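Local atomic coordinates of dephospho-CoA kinase (Mycobacterium paratuberculosis, PDB entry 6N39), a protein that probably catalyses the ATP-dependent phosphorylation of the 3'-hydroxyl group of dephospho-CoA, the final step of coenzyme A biosynthesis. Residues 306-311 / 316-321; 323-328 / 399-404; 143-148 / 162-167; 122-127 / 171-176. All blocks are in the same frame, centred on the assembly; numbering follows the deposited sequence.

Contact 1: residues 306-311 / 316-321; sequences KPDARS and YDHTGD
D308 sets its carboxylate beside the imidazole of H318, within the loop that joins helix 286-291 to strand 328-331 in the UPF0157 (GrpB-family) domain. OD1 takes the ND1 hydrogen almost straight on, with an N-H...O angle of 168°; the 2.5 Å between D308 OD1 and H318 ND1 is very short and should not be read too finely. Carboxylate and ring are close to coplanar, so the acid meets the imidazole at its edge.

A309 is buried and forms a single antiparallel bridge with T319, a hydrogen-bonded pair in which A309 N to T319 O and T319 N to A309 O are both 3.4 Å and weak. A309 CB touches T319 CG2 at 3.8 Å. Helix 386-411 backs this part, Y401 against A309 and W405 against R310.

R310 bends at chi2 and chi3 (-69° and -44°), which brings its guanidinium over one face of H318, nearly parallel but displaced toward the rim. R310 NE donates in the guanidinium plane to the syn lone pair of D317 OD1 at 2.8 Å, a salt bridge. NH1 has a second acid, D409.

S311 N meets the same D317 OD1 at 3.0 Å from above the carboxylate plane, while S311 OG turns to G347 O.

D317 OD1 thus ties a side chain and the backbone of 306-311 together. For H318, the acid beside its edge may favour a protonated ring, whereas R310 over its face may work against it.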
loop_
_atom_site.group_PDB
_atom_site.type_symbol
_atom_site.label_atom_id
_atom_site.label_comp_id
_atom_site.label_asym_id
_atom_site.label_seq_id
_atom_site.Cartn_x
_atom_site.Cartn_y
_atom_site.Cartn_z
ATOM N N LYS A 306 1.387 31.423 -6.322
ATOM C CA LYS A 306 0.603 32.249 -7.227
ATOM C C LYS A 306 0.141 33.494 -6.488
ATOM O O LYS A 306 -0.179 33.422 -5.300
ATOM C CB LYS A 306 -0.647 31.523 -7.778
ATOM C CG LYS A 306 -0.483 30.062 -8.065
ATOM C CD LYS A 306 0.272 29.812 -9.350
ATOM C CE LYS A 306 0.933 28.442 -9.269
ATOM N NZ LYS A 306 0.266 27.647 -8.218
ATOM N N PRO A 307 0.091 34.641 -7.150
ATOM C CA PRO A 307 -0.432 35.839 -6.497
ATOM C C PRO A 307 -1.932 35.704 -6.260
ATOM O O PRO A 307 -2.607 34.874 -6.872
ATOM C CB PRO A 307 -0.131 36.942 -7.508
ATOM C CG PRO A 307 -0.189 36.215 -8.834
ATOM C CD PRO A 307 0.355 34.851 -8.581
ATOM N N ASP A 308 -2.445 36.562 -5.381
ATOM C CA ASP A 308 -3.846 36.544 -4.953
ATOM C C ASP A 308 -4.294 35.113 -4.676
ATOM O O ASP A 308 -5.201 34.577 -5.317
ATOM C CB ASP A 308 -4.754 37.214 -5.981
ATOM C CG ASP A 308 -6.173 37.427 -5.460
ATOM O OD1 ASP A 308 -6.375 37.404 -4.224
ATOM O OD2 ASP A 308 -7.096 37.602 -6.286
ATOM N N ALA A 309 -3.602 34.495 -3.715
ATOM C CA ALA A 309 -3.859 33.114 -3.329
ATOM C C ALA A 309 -5.281 32.949 -2.805
ATOM O O ALA A 309 -5.801 33.811 -2.089
ATOM C CB ALA A 309 -2.851 32.674 -2.257
ATOM N N ARG A 310 -5.902 31.822 -3.138
ATOM C CA ARG A 310 -7.314 31.617 -2.849
ATOM C C ARG A 310 -7.525 30.419 -1.933
ATOM O O ARG A 310 -6.772 29.442 -1.971
ATOM C CB ARG A 310 -8.119 31.416 -4.134
ATOM C CG ARG A 310 -7.988 32.540 -5.140
ATOM C CD ARG A 310 -8.664 33.804 -4.643
ATOM N NE ARG A 310 -9.970 33.523 -4.054
ATOM C CZ ARG A 310 -11.101 33.419 -4.747
ATOM N NH1 ARG A 310 -11.104 33.568 -6.067
ATOM N NH2 ARG A 310 -12.236 33.163 -4.115
ATOM N N SER A 311 -8.575 30.497 -1.117
ATOM C CA SER A 311 -9.003 29.385 -0.277
ATOM C C SER A 311 -10.493 29.519 -0.017
ATOM O O SER A 311 -11.027 30.635 -0.020
ATOM C CB SER A 311 -8.268 29.365 1.064
ATOM O OG SER A 311 -8.668 28.246 1.841
ATOM N N TYR A 316 -7.481 32.296 5.012
ATOM C CA TYR A 316 -6.388 32.075 4.070
ATOM C C TYR A 316 -6.708 32.585 2.672
ATOM O O TYR A 316 -5.891 32.414 1.770
ATOM C CB TYR A 316 -6.014 30.588 4.012
ATOM C CG TYR A 316 -5.696 29.988 5.370
ATOM C CD1 TYR A 316 -4.620 30.452 6.127
ATOM C CD2 TYR A 316 -6.483 28.970 5.905
ATOM C CE1 TYR A 316 -4.324 29.900 7.369
ATOM C CE2 TYR A 316 -6.202 28.416 7.148
ATOM C CZ TYR A 316 -5.119 28.886 7.873
ATOM O OH TYR A 316 -4.831 28.349 9.105
ATOM N N ASP A 317 -7.882 33.178 2.462
ATOM C CA ASP A 317 -8.314 33.632 1.148
ATOM C C ASP A 317 -7.767 35.024 0.865
ATOM O O ASP A 317 -7.701 35.872 1.764
ATOM C CB ASP A 317 -9.842 33.654 1.060
ATOM C CG ASP A 317 -10.357 33.668 -0.380
ATOM O OD1 ASP A 317 -9.595 33.322 -1.304
ATOM O OD2 ASP A 317 -11.543 34.009 -0.586
ATOM N N HIS A 318 -7.406 35.255 -0.402
ATOM C CA HIS A 318 -6.885 36.543 -0.868
ATOM C C HIS A 318 -5.753 37.013 0.027
ATOM O O HIS A 318 -5.728 38.136 0.526
ATOM C CB HIS A 318 -7.984 37.593 -0.958
ATOM C CG HIS A 318 -8.994 37.302 -2.019
ATOM N ND1 HIS A 318 -8.675 37.279 -3.358
ATOM C CD2 HIS A 318 -10.317 37.021 -1.938
ATOM C CE1 HIS A 318 -9.761 37.003 -4.059
ATOM N NE2 HIS A 318 -10.771 36.840 -3.222
ATOM N N THR A 319 -4.829 36.112 0.258
ATOM C CA THR A 319 -3.671 36.391 1.079
ATOM C C THR A 319 -2.443 36.609 0.187
ATOM O O THR A 319 -2.407 36.209 -0.985
ATOM C CB THR A 319 -3.473 35.231 2.059
ATOM O OG1 THR A 319 -2.284 35.421 2.835
ATOM C CG2 THR A 319 -3.402 33.926 1.296
ATOM N N GLY A 320 -1.450 37.298 0.745
ATOM C CA GLY A 320 -0.176 37.470 0.081
ATOM C C GLY A 320 0.989 37.030 0.946
ATOM O O GLY A 320 2.073 37.612 0.880
ATOM N N ASP A 321 0.776 36.015 1.778
ATOM C CA ASP A 321 1.833 35.514 2.644
ATOM C C ASP A 321 2.500 34.326 1.971
ATOM O O ASP A 321 1.853 33.287 1.804
ATOM C CB ASP A 321 1.266 35.118 4.003
ATOM C CG ASP A 321 2.334 34.622 4.974
ATOM O OD1 ASP A 321 3.522 34.494 4.598
ATOM O OD2 ASP A 321 1.977 34.353 6.132
#

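Contact 2: residues 323-328 / 399-404; sequences ALWHKR and DAYRRA. With ACT (acetate ion), chain E.
W325 and Y401 meet inside the UPF0157 (GrpB-family) domain, where the 3-10 turn that includes residues 323-325 faces helix 386-411. They are the whole of the contact between the two segments, and both are buried. The side chains come from opposite directions: the indole advances with its six-membered ring and the phenol with its hydroxyl end. W325 CH2 lies 3.7 Å from Y401 OH and 3.9 Å from Y401 CE1. The rings are inclined at 57° to each other, an oblique meeting. With CG anti to the backbone N (chi1 -171°), the Y401 ring is carried toward W325, and its OH takes a hydrogen bond from R310 N. F353 and W405 each make an edge-to-face pair with the phenol, and P349 packs on W325, so the tight part is closely lined.

Away from this buried pair both segments become more exposed. On the helix, R403 pairs with D399 and also with D370, and the exposed R402 adds a long salt bridge to D399. Beyond W325, partly exposed H326 and R328 hold an acetate ion, probably from the crystallisation liquor. R328, whose NE pairs with D283, presents the edge of its guanidinium, R328 NH2 reaching acetate OXT at 2.7 Å and R328 NH1 reaching acetate O at 3.0 Å. H326 ND1 donates to that same acetate O at 2.7 Å, almost perfectly straight at 175°.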
loop_
_atom_site.group_PDB
_atom_site.type_symbol
_atom_site.label_atom_id
_atom_site.label_comp_id
_atom_site.label_asym_id
_atom_site.label_seq_id
_atom_site.Cartn_x
_atom_site.Cartn_y
_atom_site.Cartn_z
ATOM N N ALA A 323 4.546 32.245 3.131
ATOM C CA ALA A 323 4.634 31.090 4.024
ATOM C C ALA A 323 3.492 30.107 3.805
ATOM O O ALA A 323 3.644 28.906 4.070
ATOM C CB ALA A 323 4.662 31.549 5.482
ATOM N N LEU A 324 2.349 30.579 3.311
ATOM C CA LEU A 324 1.208 29.680 3.137
ATOM C C LEU A 324 1.369 28.727 1.966
ATOM O O LEU A 324 0.485 27.873 1.765
ATOM C CB LEU A 324 -0.081 30.499 2.968
ATOM C CG LEU A 324 -0.457 31.347 4.186
ATOM C CD1 LEU A 324 -1.751 32.115 3.956
ATOM C CD2 LEU A 324 -0.562 30.460 5.433
ATOM N N TRP A 325 2.441 28.847 1.175
ATOM C CA TRP A 325 2.680 27.897 0.098
ATOM C C TRP A 325 3.617 26.762 0.506
ATOM O O TRP A 325 3.918 25.898 -0.325
ATOM C CB TRP A 325 3.228 28.621 -1.149
ATOM C CG TRP A 325 2.188 29.474 -1.825
ATOM C CD1 TRP A 325 2.042 30.834 -1.723
ATOM C CD2 TRP A 325 1.134 29.017 -2.682
ATOM N NE1 TRP A 325 0.968 31.244 -2.475
ATOM C CE2 TRP A 325 0.384 30.149 -3.060
ATOM C CE3 TRP A 325 0.736 27.750 -3.143
ATOM C CZ2 TRP A 325 -0.731 30.064 -3.907
ATOM C CZ3 TRP A 325 -0.373 27.663 -3.987
ATOM C CH2 TRP A 325 -1.095 28.818 -4.355
ATOM N N HIS A 326 4.055 26.713 1.764
ATOM C CA HIS A 326 4.968 25.648 2.174
ATOM C C HIS A 326 4.234 24.318 2.297
ATOM O O HIS A 326 3.005 24.265 2.418
ATOM C CB HIS A 326 5.651 25.989 3.497
ATOM C CG HIS A 326 6.655 27.092 3.377
ATOM N ND1 HIS A 326 7.853 27.082 4.055
ATOM C CD2 HIS A 326 6.654 28.222 2.630
ATOM C CE1 HIS A 326 8.539 28.168 3.749
ATOM N NE2 HIS A 326 7.835 28.876 2.883
ATOM N N LYS A 327 5.013 23.234 2.244
ATOM C CA LYS A 327 4.501 21.868 2.284
ATOM C C LYS A 327 5.654 20.920 2.602
ATOM O O LYS A 327 6.813 21.335 2.764
ATOM C CB LYS A 327 3.840 21.494 0.947
ATOM C CG LYS A 327 4.839 21.338 -0.215
ATOM C CD LYS A 327 4.142 20.796 -1.485
ATOM C CE LYS A 327 5.147 20.319 -2.535
ATOM N NZ LYS A 327 4.454 19.778 -3.747
ATOM N N ARG A 328 5.326 19.632 2.697
ATOM C CA ARG A 328 6.334 18.583 2.577
ATOM C C ARG A 328 5.928 17.664 1.427
ATOM O O ARG A 328 4.780 17.683 0.978
ATOM C CB ARG A 328 6.504 17.773 3.891
ATOM C CG ARG A 328 6.790 18.611 5.152
ATOM C CD ARG A 328 8.165 19.286 5.157
ATOM N NE ARG A 328 8.400 20.088 6.379
ATOM C CZ ARG A 328 8.343 21.423 6.466
ATOM N NH1 ARG A 328 8.063 22.178 5.401
ATOM N NH2 ARG A 328 8.597 22.024 7.627
ATOM N N ASP A 399 -2.566 30.661 -15.297
ATOM C CA ASP A 399 -3.890 30.908 -15.860
ATOM C C ASP A 399 -4.864 29.812 -15.455
ATOM O O ASP A 399 -6.045 30.088 -15.207
ATOM C CB ASP A 399 -3.787 31.023 -17.383
ATOM C CG ASP A 399 -5.123 31.256 -18.054
ATOM O OD1 ASP A 399 -5.770 32.300 -17.796
ATOM O OD2 ASP A 399 -5.500 30.398 -18.876
ATOM N N ALA A 400 -4.381 28.567 -15.340
ATOM C CA ALA A 400 -5.252 27.504 -14.858
ATOM C C ALA A 400 -5.709 27.778 -13.429
ATOM O O ALA A 400 -6.863 27.515 -13.083
ATOM C CB ALA A 400 -4.544 26.155 -14.944
ATOM N N TYR A 401 -4.812 28.304 -12.584
ATOM C CA TYR A 401 -5.173 28.673 -11.219
ATOM C C TYR A 401 -6.297 29.699 -11.231
ATOM O O TYR A 401 -7.318 29.541 -10.540
ATOM C CB TYR A 401 -3.933 29.228 -10.496
ATOM C CG TYR A 401 -4.090 29.458 -9.002
ATOM C CD1 TYR A 401 -3.989 28.397 -8.103
ATOM C CD2 TYR A 401 -4.309 30.733 -8.491
ATOM C CE1 TYR A 401 -4.113 28.592 -6.735
ATOM C CE2 TYR A 401 -4.453 30.938 -7.119
ATOM C CZ TYR A 401 -4.348 29.866 -6.246
ATOM O OH TYR A 401 -4.489 30.058 -4.884
ATOM N N ARG A 402 -6.135 30.749 -12.047
ATOM C CA ARG A 402 -7.165 31.785 -12.082
ATOM C C ARG A 402 -8.499 31.226 -12.576
ATOM O O ARG A 402 -9.567 31.565 -12.038
ATOM C CB ARG A 402 -6.700 32.962 -12.950
ATOM C CG ARG A 402 -5.543 33.758 -12.320
ATOM C CD ARG A 402 -5.171 34.990 -13.144
ATOM N NE ARG A 402 -4.635 34.613 -14.451
ATOM C CZ ARG A 402 -3.344 34.639 -14.782
ATOM N NH1 ARG A 402 -2.423 35.048 -13.909
ATOM N NH2 ARG A 402 -2.979 34.252 -15.996
ATOM N N ARG A 403 -8.457 30.344 -13.575
ATOM C CA ARG A 403 -9.697 29.850 -14.167
ATOM C C ARG A 403 -10.392 28.872 -13.232
ATOM O O ARG A 403 -11.616 28.916 -13.081
ATOM C CB ARG A 403 -9.416 29.190 -15.514
ATOM C CG ARG A 403 -9.059 30.166 -16.639
ATOM C CD ARG A 403 -8.114 29.498 -17.627
ATOM N NE ARG A 403 -8.758 28.426 -18.376
ATOM C CZ ARG A 403 -8.103 27.521 -19.097
ATOM N NH1 ARG A 403 -6.777 27.544 -19.149
ATOM N NH2 ARG A 403 -8.777 26.589 -19.762
ATOM N N ALA A 404 -9.628 27.959 -12.632
ATOM C CA ALA A 404 -10.195 27.037 -11.661
ATOM C C ALA A 404 -10.888 27.793 -10.540
ATOM O O ALA A 404 -12.001 27.436 -10.137
ATOM C CB ALA A 404 -9.101 26.125 -11.096
HETATM C C ACT E . 8.587 25.408 7.016
HETATM O O ACT E . 8.532 25.073 5.789
HETATM O OXT ACT E . 8.653 24.661 8.047
HETATM C CH3 ACT E . 8.556 26.976 7.293
#

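Contact 3: residues 143-148 / 162-167; sequences EVRLRR and ARIAAQ
The guanidinium of R145 carries I164 over one face, with CG1 and CG2 of the isoleucine each 3.9 Å from R145 NH2. At its edge, near the plane, lie a water molecule and, further off, Q167 OE1, which is 4.0 Å from R145 NH2 and joined to it through that water. A second flat group sits within helix 142-153 itself: R148 lays its guanidinium over V144 CG1.

R145 runs straight from the helix until chi3 (62°), where a bend turns the guanidinium to meet helix 157-165. The apolar remainder of the contact is thin, L146 CD2 resting 4.2 Å from I164 CD1. I164 therefore supplies both halves, CG1 and CG2 beneath the arginine and CD1 toward the leucine.

The water accepts from R145 NH2 at 2.7 Å, and stands 2.7 Å from Q167 OE1 and 3.0 Å from I164 O, two acceptors that compete with others for its protons.

The polar ends converge on the loop of the predicted ATP site. R145 NH2 also donates to I18 O, Q167 OE1 accepts from I18 N, and R148 NE donates a hydrogen bond to G19 O. R145 of helix 142-153 and Q167, just after helix 157-165, thus hold the C=O and the N-H of I18 in the phosphate-binding loop of this P-loop kinase, which is consistent with a part in fixing its shape.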
loop_
_atom_site.group_PDB
_atom_site.type_symbol
_atom_site.label_atom_id
_atom_site.label_comp_id
_atom_site.label_asym_id
_atom_site.label_seq_id
_atom_site.Cartn_x
_atom_site.Cartn_y
_atom_site.Cartn_z
ATOM N N GLU A 143 -9.461 -25.123 -11.015
ATOM C CA GLU A 143 -9.263 -26.542 -11.302
ATOM C C GLU A 143 -7.906 -27.011 -10.790
ATOM O O GLU A 143 -7.783 -28.128 -10.267
ATOM C CB GLU A 143 -9.405 -26.808 -12.802
ATOM N N VAL A 144 -6.884 -26.157 -10.904
ATOM C CA VAL A 144 -5.559 -26.503 -10.397
ATOM C C VAL A 144 -5.584 -26.621 -8.878
ATOM O O VAL A 144 -5.061 -27.585 -8.304
ATOM C CB VAL A 144 -4.520 -25.468 -10.867
ATOM C CG1 VAL A 144 -3.208 -25.638 -10.114
ATOM C CG2 VAL A 144 -4.293 -25.576 -12.371
ATOM N N ARG A 145 -6.177 -25.633 -8.203
ATOM C CA ARG A 145 -6.265 -25.675 -6.746
ATOM C C ARG A 145 -6.982 -26.933 -6.281
ATOM O O ARG A 145 -6.557 -27.582 -5.312
ATOM C CB ARG A 145 -6.983 -24.426 -6.229
ATOM C CG ARG A 145 -6.298 -23.118 -6.617
ATOM C CD ARG A 145 -7.170 -21.917 -6.280
ATOM N NE ARG A 145 -7.429 -21.831 -4.850
ATOM C CZ ARG A 145 -8.359 -21.058 -4.305
ATOM N NH1 ARG A 145 -9.127 -20.304 -5.076
ATOM N NH2 ARG A 145 -8.521 -21.045 -2.992
ATOM N N LEU A 146 -8.068 -27.292 -6.972
ATOM C CA LEU A 146 -8.820 -28.494 -6.633
ATOM C C LEU A 146 -7.967 -29.740 -6.789
ATOM O O LEU A 146 -7.927 -30.589 -5.892
ATOM C CB LEU A 146 -10.061 -28.599 -7.514
ATOM C CG LEU A 146 -11.272 -27.812 -7.041
ATOM C CD1 LEU A 146 -12.340 -27.832 -8.118
ATOM C CD2 LEU A 146 -11.786 -28.415 -5.743
ATOM N N ARG A 147 -7.324 -29.896 -7.953
ATOM C CA ARG A 147 -6.465 -31.057 -8.164
ATOM C C ARG A 147 -5.409 -31.150 -7.074
ATOM O O ARG A 147 -5.169 -32.231 -6.526
ATOM C CB ARG A 147 -5.814 -30.999 -9.547
ATOM N N ARG A 148 -4.809 -30.018 -6.706
ATOM C CA ARG A 148 -3.753 -30.050 -5.698
ATOM C C ARG A 148 -4.295 -30.476 -4.338
ATOM O O ARG A 148 -3.696 -31.321 -3.665
ATOM C CB ARG A 148 -3.054 -28.692 -5.622
ATOM C CG ARG A 148 -2.343 -28.323 -6.925
ATOM C CD ARG A 148 -1.095 -27.455 -6.709
ATOM N NE ARG A 148 -1.406 -26.038 -6.619
ATOM C CZ ARG A 148 -0.891 -25.087 -7.395
ATOM N NH1 ARG A 148 -0.003 -25.370 -8.345
ATOM N NH2 ARG A 148 -1.266 -23.836 -7.205
ATOM N N ALA A 162 -15.967 -26.601 -0.728
ATOM C CA ALA A 162 -16.589 -25.811 0.331
ATOM C C ALA A 162 -15.557 -24.963 1.064
ATOM O O ALA A 162 -15.796 -23.784 1.353
ATOM C CB ALA A 162 -17.330 -26.726 1.306
ATOM N N ARG A 163 -14.402 -25.554 1.379
ATOM C CA ARG A 163 -13.340 -24.813 2.050
ATOM C C ARG A 163 -12.864 -23.642 1.201
ATOM O O ARG A 163 -12.564 -22.564 1.726
ATOM C CB ARG A 163 -12.175 -25.752 2.368
ATOM C CG ARG A 163 -12.433 -26.741 3.511
ATOM C CD ARG A 163 -11.299 -26.659 4.516
ATOM N NE ARG A 163 -10.939 -25.258 4.746
ATOM C CZ ARG A 163 -9.787 -24.846 5.268
ATOM N NH1 ARG A 163 -9.560 -23.550 5.433
ATOM N NH2 ARG A 163 -8.860 -25.728 5.620
ATOM N N ILE A 164 -12.785 -23.846 -0.116
ATOM C CA ILE A 164 -12.384 -22.782 -1.033
ATOM C C ILE A 164 -13.433 -21.680 -1.055
ATOM O O ILE A 164 -13.107 -20.488 -0.987
ATOM C CB ILE A 164 -12.153 -23.358 -2.442
ATOM C CG1 ILE A 164 -10.852 -24.169 -2.489
ATOM C CG2 ILE A 164 -12.157 -22.241 -3.487
ATOM C CD1 ILE A 164 -10.608 -24.884 -3.812
ATOM N N ALA A 165 -14.709 -22.067 -1.152
ATOM C CA ALA A 165 -15.785 -21.089 -1.251
ATOM C C ALA A 165 -15.927 -20.265 0.021
ATOM O O ALA A 165 -16.391 -19.121 -0.038
ATOM C CB ALA A 165 -17.105 -21.796 -1.572
ATOM N N ALA A 166 -15.543 -20.819 1.173
ATOM C CA ALA A 166 -15.724 -20.111 2.435
ATOM C C ALA A 166 -14.716 -18.984 2.646
ATOM O O ALA A 166 -14.855 -18.236 3.617
ATOM C CB ALA A 166 -15.643 -21.091 3.604
ATOM N N GLN A 167 -13.713 -18.842 1.783
ATOM C CA GLN A 167 -12.722 -17.790 1.924
ATOM C C GLN A 167 -13.083 -16.608 1.028
ATOM O O GLN A 167 -14.122 -16.593 0.364
ATOM C CB GLN A 167 -11.321 -18.307 1.583
ATOM C CG GLN A 167 -10.855 -19.523 2.370
ATOM C CD GLN A 167 -9.424 -19.891 2.020
ATOM O OE1 GLN A 167 -9.066 -19.987 0.845
ATOM N NE2 GLN A 167 -8.593 -20.071 3.037
HETATM O O HOH W 1 -10.324 -19.642 -1.510
#

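Contact 4: residues 122-127 / 171-176; sequences LLVESG and EQRRAV
Q172 begins the contact, its CB 4.1 Å from V124 CG1, which also rests against the Q172 carbonyl oxygen; Q172 OE1 accepts from S169 N. R173 follows, crossing V124 at about a right angle so that R173 CG lies 4.0 Å from V124 CG2. Beyond CG the arginine stays extended to NE, which takes the guanidinium past the valine: NH1 pairs with D170, and R173 NH2 donates to a water at 3.0 Å. That water in turn donates to E125 OE2 at 2.6 Å, bridging opposite charges that do not touch directly. V176 closes the row, its CG2 3.8 Å from V124 CG2.

V124 therefore fits with its two methyls among three residues of one helical face. V124, R173 and V176 all pack on I137 of strand 135-139, while L123 and V124 also reach T15 of strand 10-16, so helix 170-176 and the loop 122-127, with its type I turn at V124-G127, sit together against two adjacent inner strands of the parallel sheet.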
loop_
_atom_site.group_PDB
_atom_site.type_symbol
_atom_site.label_atom_id
_atom_site.label_comp_id
_atom_site.label_asym_id
_atom_site.label_seq_id
_atom_site.Cartn_x
_atom_site.Cartn_y
_atom_site.Cartn_z
ATOM N N LEU A 122 -5.440 -14.783 6.699
ATOM C CA LEU A 122 -6.679 -14.011 6.688
ATOM C C LEU A 122 -6.433 -12.531 6.393
ATOM O O LEU A 122 -7.223 -11.670 6.800
ATOM C CB LEU A 122 -7.434 -14.188 8.008
ATOM C CG LEU A 122 -7.970 -15.610 8.205
ATOM C CD1 LEU A 122 -8.742 -15.762 9.517
ATOM C CD2 LEU A 122 -8.846 -16.008 7.030
ATOM N N LEU A 123 -5.351 -12.225 5.673
ATOM C CA LEU A 123 -5.018 -10.833 5.378
ATOM C C LEU A 123 -6.174 -10.117 4.687
ATOM O O LEU A 123 -6.587 -9.030 5.103
ATOM C CB LEU A 123 -3.751 -10.781 4.518
ATOM C CG LEU A 123 -3.130 -9.426 4.150
ATOM C CD1 LEU A 123 -1.657 -9.620 3.872
ATOM C CD2 LEU A 123 -3.775 -8.813 2.922
ATOM N N VAL A 124 -6.713 -10.725 3.629
ATOM C CA VAL A 124 -7.770 -10.084 2.854
ATOM C C VAL A 124 -9.074 -10.056 3.646
ATOM O O VAL A 124 -9.759 -9.028 3.706
ATOM C CB VAL A 124 -7.942 -10.796 1.499
ATOM C CG1 VAL A 124 -9.067 -10.170 0.706
ATOM C CG2 VAL A 124 -6.635 -10.754 0.699
ATOM N N GLU A 125 -9.422 -11.173 4.294
ATOM C CA GLU A 125 -10.719 -11.261 4.957
ATOM C C GLU A 125 -10.861 -10.253 6.091
ATOM O O GLU A 125 -11.981 -9.853 6.422
ATOM C CB GLU A 125 -10.953 -12.672 5.502
ATOM C CG GLU A 125 -11.181 -13.723 4.435
ATOM C CD GLU A 125 -9.899 -14.287 3.827
ATOM O OE1 GLU A 125 -8.785 -13.757 4.084
ATOM O OE2 GLU A 125 -10.019 -15.277 3.073
ATOM N N SER A 126 -9.757 -9.854 6.717
ATOM C CA SER A 126 -9.841 -8.988 7.885
ATOM C C SER A 126 -9.339 -7.574 7.600
ATOM O O SER A 126 -9.260 -6.756 8.519
ATOM C CB SER A 126 -9.083 -9.616 9.055
ATOM O OG SER A 126 -7.727 -9.795 8.707
ATOM N N GLY A 127 -9.049 -7.252 6.345
ATOM C CA GLY A 127 -8.716 -5.887 5.982
ATOM C C GLY A 127 -7.364 -5.416 6.473
ATOM O O GLY A 127 -7.211 -4.235 6.809
ATOM N N GLU A 171 -11.562 -11.758 -6.568
ATOM C CA GLU A 171 -11.792 -10.345 -6.841
ATOM C C GLU A 171 -11.428 -9.483 -5.633
ATOM O O GLU A 171 -10.786 -8.426 -5.770
ATOM C CB GLU A 171 -13.252 -10.155 -7.245
ATOM C CG GLU A 171 -13.687 -8.726 -7.469
ATOM C CD GLU A 171 -15.135 -8.643 -7.938
ATOM O OE1 GLU A 171 -15.605 -9.588 -8.609
ATOM O OE2 GLU A 171 -15.804 -7.637 -7.627
ATOM N N GLN A 172 -11.807 -9.936 -4.437
ATOM C CA GLN A 172 -11.434 -9.221 -3.225
ATOM C C GLN A 172 -9.927 -9.259 -3.019
ATOM O O GLN A 172 -9.319 -8.249 -2.640
ATOM C CB GLN A 172 -12.166 -9.815 -2.024
ATOM C CG GLN A 172 -13.658 -9.756 -2.151
ATOM C CD GLN A 172 -14.363 -10.525 -1.060
ATOM O OE1 GLN A 172 -14.007 -11.661 -0.746
ATOM N NE2 GLN A 172 -15.366 -9.905 -0.468
ATOM N N ARG A 173 -9.304 -10.410 -3.273
ATOM C CA ARG A 173 -7.849 -10.476 -3.204
ATOM C C ARG A 173 -7.216 -9.485 -4.169
ATOM O O ARG A 173 -6.336 -8.706 -3.789
ATOM C CB ARG A 173 -7.356 -11.893 -3.509
ATOM C CG ARG A 173 -7.776 -12.946 -2.494
ATOM C CD ARG A 173 -7.301 -14.337 -2.911
ATOM N NE ARG A 173 -7.727 -15.329 -1.927
ATOM C CZ ARG A 173 -8.668 -16.242 -2.132
ATOM N NH1 ARG A 173 -9.281 -16.325 -3.306
ATOM N NH2 ARG A 173 -8.994 -17.075 -1.153
ATOM N N ARG A 174 -7.656 -9.507 -5.431
ATOM C CA ARG A 174 -7.054 -8.652 -6.448
ATOM C C ARG A 174 -7.132 -7.193 -6.033
ATOM O O ARG A 174 -6.188 -6.425 -6.252
ATOM C CB ARG A 174 -7.757 -8.864 -7.790
ATOM C CG ARG A 174 -7.148 -8.095 -8.941
ATOM C CD ARG A 174 -5.729 -8.544 -9.103
ATOM N NE ARG A 174 -4.939 -7.745 -10.034
ATOM C CZ ARG A 174 -4.120 -6.763 -9.670
ATOM N NH1 ARG A 174 -3.990 -6.433 -8.387
ATOM N NH2 ARG A 174 -3.428 -6.116 -10.596
ATOM N N ALA A 175 -8.237 -6.805 -5.388
ATOM C CA ALA A 175 -8.394 -5.411 -4.986
ATOM C C ALA A 175 -7.270 -4.937 -4.060
ATOM O O ALA A 175 -6.923 -3.750 -4.075
ATOM C CB ALA A 175 -9.771 -5.214 -4.331
ATOM N N VAL A 176 -6.675 -5.828 -3.262
ATOM C CA VAL A 176 -5.686 -5.400 -2.280
ATOM C C VAL A 176 -4.284 -5.948 -2.574
ATOM O O VAL A 176 -3.389 -5.814 -1.746
ATOM C CB VAL A 176 -6.133 -5.755 -0.846
ATOM C CG1 VAL A 176 -7.416 -4.972 -0.453
ATOM C CG2 VAL A 176 -6.396 -7.256 -0.709
HETATM O O HOH W 2 -8.196 -16.473 1.678
#

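In the fold
The four contacts fall into two groups, one in each half of the enzyme. Along the chain, contact 3 is nested inside the loop closed by contact 4, and contacts 1 and 2 follow in series. Contacts 3 and 4, with centres about 17 Å apart, belong to the kinase half; helices 157-165 and 170-176 are consecutive there, and Q167 touches both E125 and R173 beside the P-loop. Contacts 1 and 2, their centres about 8 Å apart, share the UPF0157 region and meet where Y401 joins R310. Some 60 Å separates the centres of contacts 1 and 3, so the C-terminal pair, in a domain involved in folding of the full-length enzyme, lies far from the predicted ATP site.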